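Local coordinates for ASCH domain-containing protein (Enterococcus faecalis, PDB 1T62) that is of unknown function but carries an ASCH domain of the PUA-like clan, a fold often linked to RNA binding, so a role with RNA is possible, at residues N4-K15 / V148-E156. Residues are numbered along the deposited sequence; the frame is centred on the assembly and turned at random.
Sequences NVEVFWQNFLDK and VVDLYTEKE
Phe8 and Tyr152 meet as a T-shaped pair: the edge of the tyrosine ring, led by CD2, points at one face of the phenylalanine, the planes standing at 89° with centroids 5.0 Å apart. Tyr152 CB adds a CH-pi contact over the same ring, 3.8 Å from its centroid. Phe8 can reach this far because its CG lies anti to the backbone N (chi1 178°), which carries the flat ring off the helix to the chain leaving the strand; a large apolar side chain suits this buried place, where Ile84 and Ile73 also touch it. One turn on, Phe12 sets CE1 and CZ against a methyl, CG1, of the beta-branched Val149, while Asp150 OD1 lies near the ring plane at its edge. Helix 2-16 thus runs across the end of strand 140-151 in the mixed sheet of this PUA-like (ASCH) fold, where Val149 and Asp150 together pair with Ile84 of strand 81-94, the two-against-one pattern of a classic beta bulge. Towards solvent, polar groups take over. Lys15, long and flexible enough to span to the short Asp150, brings NZ to 2.8 Å from OD1 in a salt bridge whose hydrogen bond is weak. Asn11, whose amide N-H suits a carboxylate, donates a hydrogen bond from ND2 to the anti lone pair of Glu154 OE2, 2.5 Å away and almost in the amide plane; Glu154 is long enough to fold back, and the same oxygen lies at the edge of the Phe8 ring.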
ATOM      1  N   ASN B   4       2.663   9.132  -9.774  1.00 29.44           N
ATOM      2  CA  ASN B   4       3.460   9.502  -8.616  1.00 29.40           C
ATOM      3  C   ASN B   4       4.824   8.856  -8.727  1.00 28.73           C
ATOM      4  O   ASN B   4       5.843   9.495  -8.459  1.00 28.87           O
ATOM      5  CB  ASN B   4       2.790   9.030  -7.340  1.00 23.34           C
ATOM      6  CG  ASN B   4       1.384   9.531  -7.219  1.00 25.95           C
ATOM      7  OD1 ASN B   4       0.613   9.487  -8.181  1.00 28.87           O
ATOM      8  ND2 ASN B   4       1.028  10.005  -6.034  1.00 29.42           N
ATOM      9  N   VAL B   5       4.846   7.585  -9.128  1.00 26.28           N
ATOM     10  CA  VAL B   5       6.103   6.847  -9.259  1.00 23.94           C
ATOM     11  C   VAL B   5       6.819   7.335 -10.504  1.00 24.30           C
ATOM     12  O   VAL B   5       8.016   7.585 -10.478  1.00 22.93           O
ATOM     13  CB  VAL B   5       5.870   5.325  -9.381  1.00 23.06           C
ATOM     14  CG1 VAL B   5       7.113   4.592  -8.964  1.00 21.69           C
ATOM     15  CG2 VAL B   5       4.705   4.890  -8.508  1.00 21.13           C
ATOM     16  N   GLU B   6       6.081   7.481 -11.596  1.00 18.30           N
ATOM     17  CA  GLU B   6       6.669   7.963 -12.841  1.00 22.15           C
ATOM     18  C   GLU B   6       7.402   9.283 -12.549  1.00 21.07           C
ATOM     19  O   GLU B   6       8.520   9.498 -13.018  1.00 22.45           O
ATOM     20  CB  GLU B   6       5.564   8.178 -13.886  1.00 59.52           C
ATOM     21  CG  GLU B   6       6.052   8.588 -15.271  1.00 72.08           C
ATOM     22  CD  GLU B   6       4.917   9.057 -16.178  1.00 78.71           C
ATOM     23  OE1 GLU B   6       3.912   8.316 -16.303  1.00 83.76           O
ATOM     24  OE2 GLU B   6       5.040  10.163 -16.764  1.00 80.27           O
ATOM     25  N   VAL B   7       6.759  10.135 -11.748  1.00 15.87           N
ATOM     26  CA  VAL B   7       7.264  11.453 -11.338  1.00 13.32           C
ATOM     27  C   VAL B   7       8.431  11.376 -10.343  1.00 16.55           C
ATOM     28  O   VAL B   7       9.452  12.047 -10.499  1.00 14.30           O
ATOM     29  CB  VAL B   7       6.117  12.290 -10.695  1.00  2.94           C
ATOM     30  CG1 VAL B   7       6.661  13.539 -10.030  1.00  1.00           C
ATOM     31  CG2 VAL B   7       5.081  12.660 -11.764  1.00  1.00           C
ATOM     32  N   PHE B   8       8.269  10.569  -9.307  1.00 23.91           N
ATOM     33  CA  PHE B   8       9.313  10.407  -8.306  1.00 27.81           C
ATOM     34  C   PHE B   8      10.606  10.024  -9.019  1.00 27.98           C
ATOM     35  O   PHE B   8      11.639  10.677  -8.860  1.00 29.79           O
ATOM     36  CB  PHE B   8       8.902   9.300  -7.329  1.00  4.37           C
ATOM     37  CG  PHE B   8       9.918   8.995  -6.253  1.00  7.81           C
ATOM     38  CD1 PHE B   8       9.986   7.710  -5.699  1.00 11.60           C
ATOM     39  CD2 PHE B   8      10.737   9.990  -5.727  1.00 11.67           C
ATOM     40  CE1 PHE B   8      10.838   7.426  -4.642  1.00 13.76           C
ATOM     41  CE2 PHE B   8      11.599   9.709  -4.661  1.00 14.54           C
ATOM     42  CZ  PHE B   8      11.645   8.428  -4.118  1.00 14.02           C
ATOM     43  N   TRP B   9      10.543   8.975  -9.829  1.00 34.01           N
ATOM     44  CA  TRP B   9      11.733   8.516 -10.516  1.00 34.25           C
ATOM     45  C   TRP B   9      12.247   9.543 -11.496  1.00 35.24           C
ATOM     46  O   TRP B   9      13.454   9.765 -11.591  1.00 35.05           O
ATOM     47  CB  TRP B   9      11.473   7.191 -11.228  1.00 29.26           C
ATOM     48  CG  TRP B   9      12.743   6.429 -11.406  1.00 25.86           C
ATOM     49  CD1 TRP B   9      13.597   5.990 -10.416  1.00 25.57           C
ATOM     50  CD2 TRP B   9      13.355   6.099 -12.635  1.00 23.64           C
ATOM     51  NE1 TRP B   9      14.711   5.415 -10.970  1.00 23.16           N
ATOM     52  CE2 TRP B   9      14.590   5.468 -12.333  1.00 24.42           C
ATOM     53  CE3 TRP B   9      12.990   6.275 -13.968  1.00 21.52           C
ATOM     54  CZ2 TRP B   9      15.455   5.021 -13.321  1.00 25.22           C
ATOM     55  CZ3 TRP B   9      13.842   5.834 -14.946  1.00 24.00           C
ATOM     56  CH2 TRP B   9      15.066   5.213 -14.621  1.00 26.47           C
ATOM     57  N   GLN B  10      11.327  10.158 -12.233  1.00 30.46           N
ATOM     58  CA  GLN B  10      11.670  11.202 -13.197  1.00 32.48           C
ATOM     59  C   GLN B  10      12.532  12.210 -12.420  1.00 27.28           C
ATOM     60  O   GLN B  10      13.687  12.451 -12.765  1.00 28.64           O
ATOM     61  CB  GLN B  10      10.376  11.857 -13.704  1.00 67.99           C
ATOM     62  CG  GLN B  10      10.515  12.887 -14.817  1.00 87.44           C
ATOM     63  CD  GLN B  10       9.192  13.624 -15.094  1.00 99.51           C
ATOM     64  OE1 GLN B  10       8.183  13.012 -15.468  1.00106.58           O
ATOM     65  NE2 GLN B  10       9.199  14.943 -14.905  1.00107.31           N
ATOM     66  N   ASN B  11      11.978  12.769 -11.350  1.00 26.66           N
ATOM     67  CA  ASN B  11      12.725  13.723 -10.556  1.00 23.45           C
ATOM     68  C   ASN B  11      14.100  13.147 -10.214  1.00 22.37           C
ATOM     69  O   ASN B  11      15.094  13.869 -10.203  1.00 22.85           O
ATOM     70  CB  ASN B  11      11.986  14.071  -9.256  1.00 24.50           C
ATOM     71  CG  ASN B  11      10.660  14.826  -9.487  1.00 22.80           C
ATOM     72  OD1 ASN B  11      10.488  15.549 -10.480  1.00 19.34           O
ATOM     73  ND2 ASN B  11       9.729  14.680  -8.537  1.00 18.47           N
ATOM     74  N   PHE B  12      14.166  11.845  -9.943  1.00 22.64           N
ATOM     75  CA  PHE B  12      15.443  11.214  -9.595  1.00 19.89           C
ATOM     76  C   PHE B  12      16.477  11.298 -10.718  1.00 18.73           C
ATOM     77  O   PHE B  12      17.623  11.637 -10.476  1.00 17.75           O
ATOM     78  CB  PHE B  12      15.235   9.744  -9.210  1.00 19.78           C
ATOM     79  CG  PHE B  12      16.515   9.022  -8.853  1.00 18.22           C
ATOM     80  CD1 PHE B  12      17.160   9.269  -7.645  1.00 17.06           C
ATOM     81  CD2 PHE B  12      17.099   8.118  -9.743  1.00 16.89           C
ATOM     82  CE1 PHE B  12      18.368   8.629  -7.332  1.00 15.44           C
ATOM     83  CE2 PHE B  12      18.307   7.477  -9.432  1.00 15.69           C
ATOM     84  CZ  PHE B  12      18.938   7.737  -8.225  1.00 14.15           C
ATOM     85  N   LEU B  13      16.073  10.984 -11.943  1.00 28.65           N
ATOM     86  CA  LEU B  13      16.986  11.016 -13.085  1.00 30.31           C
ATOM     87  C   LEU B  13      17.524  12.412 -13.380  1.00 32.76           C
ATOM     88  O   LEU B  13      18.602  12.571 -13.953  1.00 32.86           O
ATOM     89  CB  LEU B  13      16.287  10.489 -14.338  1.00 25.27           C
ATOM     90  CG  LEU B  13      15.740   9.064 -14.281  1.00 25.43           C
ATOM     91  CD1 LEU B  13      15.076   8.730 -15.604  1.00 24.63           C
ATOM     92  CD2 LEU B  13      16.872   8.081 -13.989  1.00 24.14           C
ATOM     93  N   ASP B  14      16.772  13.429 -12.991  1.00 29.90           N
ATOM     94  CA  ASP B  14      17.191  14.793 -13.248  1.00 32.89           C
ATOM     95  C   ASP B  14      18.271  15.251 -12.281  1.00 33.57           C
ATOM     96  O   ASP B  14      19.265  15.833 -12.689  1.00 36.15           O
ATOM     97  CB  ASP B  14      15.978  15.713 -13.176  1.00 51.39           C
ATOM     98  CG  ASP B  14      14.926  15.358 -14.205  1.00 54.37           C
ATOM     99  OD1 ASP B  14      13.788  15.861 -14.099  1.00 57.91           O
ATOM    100  OD2 ASP B  14      15.239  14.579 -15.127  1.00 57.85           O
ATOM    101  N   LYS B  15      18.075  14.986 -10.996  1.00 41.96           N
ATOM    102  CA  LYS B  15      19.042  15.378  -9.984  1.00 39.55           C
ATOM    103  C   LYS B  15      20.448  14.900 -10.290  1.00 39.45           C
ATOM    104  O   LYS B  15      21.415  15.589  -9.979  1.00 39.84           O
ATOM    105  CB  LYS B  15      18.634  14.828  -8.617  1.00 35.14           C
ATOM    106  CG  LYS B  15      17.494  15.574  -7.981  1.00 33.30           C
ATOM    107  CD  LYS B  15      17.179  15.056  -6.595  1.00 31.00           C
ATOM    108  CE  LYS B  15      16.569  13.676  -6.633  1.00 29.39           C
ATOM    109  NZ  LYS B  15      16.180  13.268  -5.250  1.00 31.64           N
ATOM    110  N   VAL B 148      19.801   3.270   0.442  1.00 25.96           N
ATOM    111  CA  VAL B 148      18.750   4.219   0.112  1.00 23.87           C
ATOM    112  C   VAL B 148      19.400   5.359  -0.640  1.00 22.07           C
ATOM    113  O   VAL B 148      20.238   6.099  -0.116  1.00 21.14           O
ATOM    114  CB  VAL B 148      18.029   4.733   1.360  1.00 23.37           C
ATOM    115  CG1 VAL B 148      17.292   6.051   1.045  1.00 21.23           C
ATOM    116  CG2 VAL B 148      17.034   3.675   1.819  1.00 23.18           C
ATOM    117  N   VAL B 149      18.978   5.483  -1.885  1.00 15.17           N
ATOM    118  CA  VAL B 149      19.531   6.442  -2.823  1.00 15.65           C
ATOM    119  C   VAL B 149      18.673   7.701  -3.045  1.00 13.26           C
ATOM    120  O   VAL B 149      19.105   8.644  -3.683  1.00 11.33           O
ATOM    121  CB  VAL B 149      19.810   5.650  -4.146  1.00  3.10           C
ATOM    122  CG1 VAL B 149      19.014   6.207  -5.297  1.00  3.70           C
ATOM    123  CG2 VAL B 149      21.290   5.583  -4.401  1.00  1.00           C
ATOM    124  N   ASP B 150      17.463   7.719  -2.499  1.00 14.72           N
ATOM    125  CA  ASP B 150      16.575   8.867  -2.653  1.00 18.68           C
ATOM    126  C   ASP B 150      15.297   8.663  -1.832  1.00 20.31           C
ATOM    127  O   ASP B 150      14.782   7.553  -1.736  1.00 21.40           O
ATOM    128  CB  ASP B 150      16.239   9.058  -4.137  1.00 29.49           C
ATOM    129  CG  ASP B 150      15.492  10.365  -4.421  1.00 31.97           C
ATOM    130  OD1 ASP B 150      15.241  10.647  -5.616  1.00 33.70           O
ATOM    131  OD2 ASP B 150      15.147  11.115  -3.475  1.00 33.67           O
ATOM    132  N   LEU B 151      14.806   9.735  -1.216  1.00 26.77           N
ATOM    133  CA  LEU B 151      13.578   9.680  -0.429  1.00 26.77           C
ATOM    134  C   LEU B 151      12.500  10.435  -1.193  1.00 26.77           C
ATOM    135  O   LEU B 151      12.796  11.426  -1.867  1.00 26.77           O
ATOM    136  CB  LEU B 151      13.777  10.348   0.926  1.00 20.82           C
ATOM    137  CG  LEU B 151      14.767   9.732   1.911  1.00 20.82           C
ATOM    138  CD1 LEU B 151      14.874  10.632   3.125  1.00 20.82           C
ATOM    139  CD2 LEU B 151      14.307   8.335   2.307  1.00 20.82           C
ATOM    140  N   TYR B 152      11.256   9.971  -1.085  1.00 41.63           N
ATOM    141  CA  TYR B 152      10.129  10.604  -1.770  1.00 41.63           C
ATOM    142  C   TYR B 152       9.633  11.752  -0.932  1.00 41.63           C
ATOM    143  O   TYR B 152       8.773  11.570  -0.080  1.00 41.63           O
ATOM    144  CB  TYR B 152       8.996   9.603  -1.983  1.00 36.64           C
ATOM    145  CG  TYR B 152       7.760  10.165  -2.662  1.00 36.64           C
ATOM    146  CD1 TYR B 152       6.658  10.583  -1.916  1.00 36.64           C
ATOM    147  CD2 TYR B 152       7.675  10.241  -4.061  1.00 36.64           C
ATOM    148  CE1 TYR B 152       5.490  11.055  -2.544  1.00 36.64           C
ATOM    149  CE2 TYR B 152       6.512  10.715  -4.701  1.00 36.64           C
ATOM    150  CZ  TYR B 152       5.424  11.116  -3.935  1.00 36.64           C
ATOM    151  OH  TYR B 152       4.264  11.547  -4.547  1.00 36.64           O
ATOM    152  N   THR B 153      10.190  12.932  -1.182  1.00 37.19           N
ATOM    153  CA  THR B 153       9.827  14.139  -0.458  1.00 37.19           C
ATOM    154  C   THR B 153       8.762  14.950  -1.192  1.00 37.19           C
ATOM    155  O   THR B 153       8.372  16.022  -0.730  1.00 37.19           O
ATOM    156  CB  THR B 153      11.049  15.045  -0.242  1.00 28.74           C
ATOM    157  OG1 THR B 153      11.653  15.334  -1.509  1.00 28.74           O
ATOM    158  CG2 THR B 153      12.062  14.378   0.672  1.00 28.74           C
ATOM    159  N   GLU B 154       8.309  14.459  -2.345  1.00 38.66           N
ATOM    160  CA  GLU B 154       7.258  15.135  -3.106  1.00 38.66           C
ATOM    161  C   GLU B 154       5.981  15.054  -2.266  1.00 38.66           C
ATOM    162  O   GLU B 154       5.017  15.789  -2.485  1.00 38.66           O
ATOM    163  CB  GLU B 154       7.034  14.433  -4.449  1.00 25.81           C
ATOM    164  CG  GLU B 154       8.131  14.679  -5.466  1.00 25.81           C
ATOM    165  CD  GLU B 154       9.357  13.801  -5.276  1.00 25.81           C
ATOM    166  OE1 GLU B 154       9.667  13.417  -4.127  1.00 25.81           O
ATOM    167  OE2 GLU B 154      10.024  13.509  -6.293  1.00 25.81           O
ATOM    168  N   LYS B 155       6.019  14.140  -1.295  1.00 65.98           N
ATOM    169  CA  LYS B 155       4.936  13.855  -0.357  1.00 65.98           C
ATOM    170  C   LYS B 155       4.544  15.059   0.503  1.00 65.98           C
ATOM    171  O   LYS B 155       3.404  15.145   0.963  1.00 65.98           O
ATOM    172  CB  LYS B 155       5.356  12.693   0.555  1.00 72.87           C
ATOM    173  CG  LYS B 155       4.238  12.081   1.400  1.00 72.87           C
ATOM    174  CD  LYS B 155       4.762  10.940   2.289  1.00 72.87           C
ATOM    175  CE  LYS B 155       5.443   9.839   1.466  1.00 72.87           C
ATOM    176  NZ  LYS B 155       6.014   8.740   2.293  1.00 72.87           N
ATOM    177  N   GLU B 156       5.484  15.978   0.719  1.00 46.72           N
ATOM    178  CA  GLU B 156       5.226  17.165   1.538  1.00 46.72           C
ATOM    179  C   GLU B 156       4.580  18.324   0.781  1.00 46.72           C
ATOM    180  O   GLU B 156       4.386  19.407   1.347  1.00 46.72           O
ATOM    181  CB  GLU B 156       6.521  17.664   2.188  1.00 84.72           C
ATOM    182  CG  GLU B 156       7.038  16.796   3.323  1.00 84.72           C
ATOM    183  CD  GLU B 156       8.395  16.176   3.015  1.00 84.72           C
ATOM    184  OE1 GLU B 156       9.364  16.937   2.755  1.00 84.72           O
ATOM    185  OE2 GLU B 156       8.496  14.926   3.032  1.00 84.72           O
TER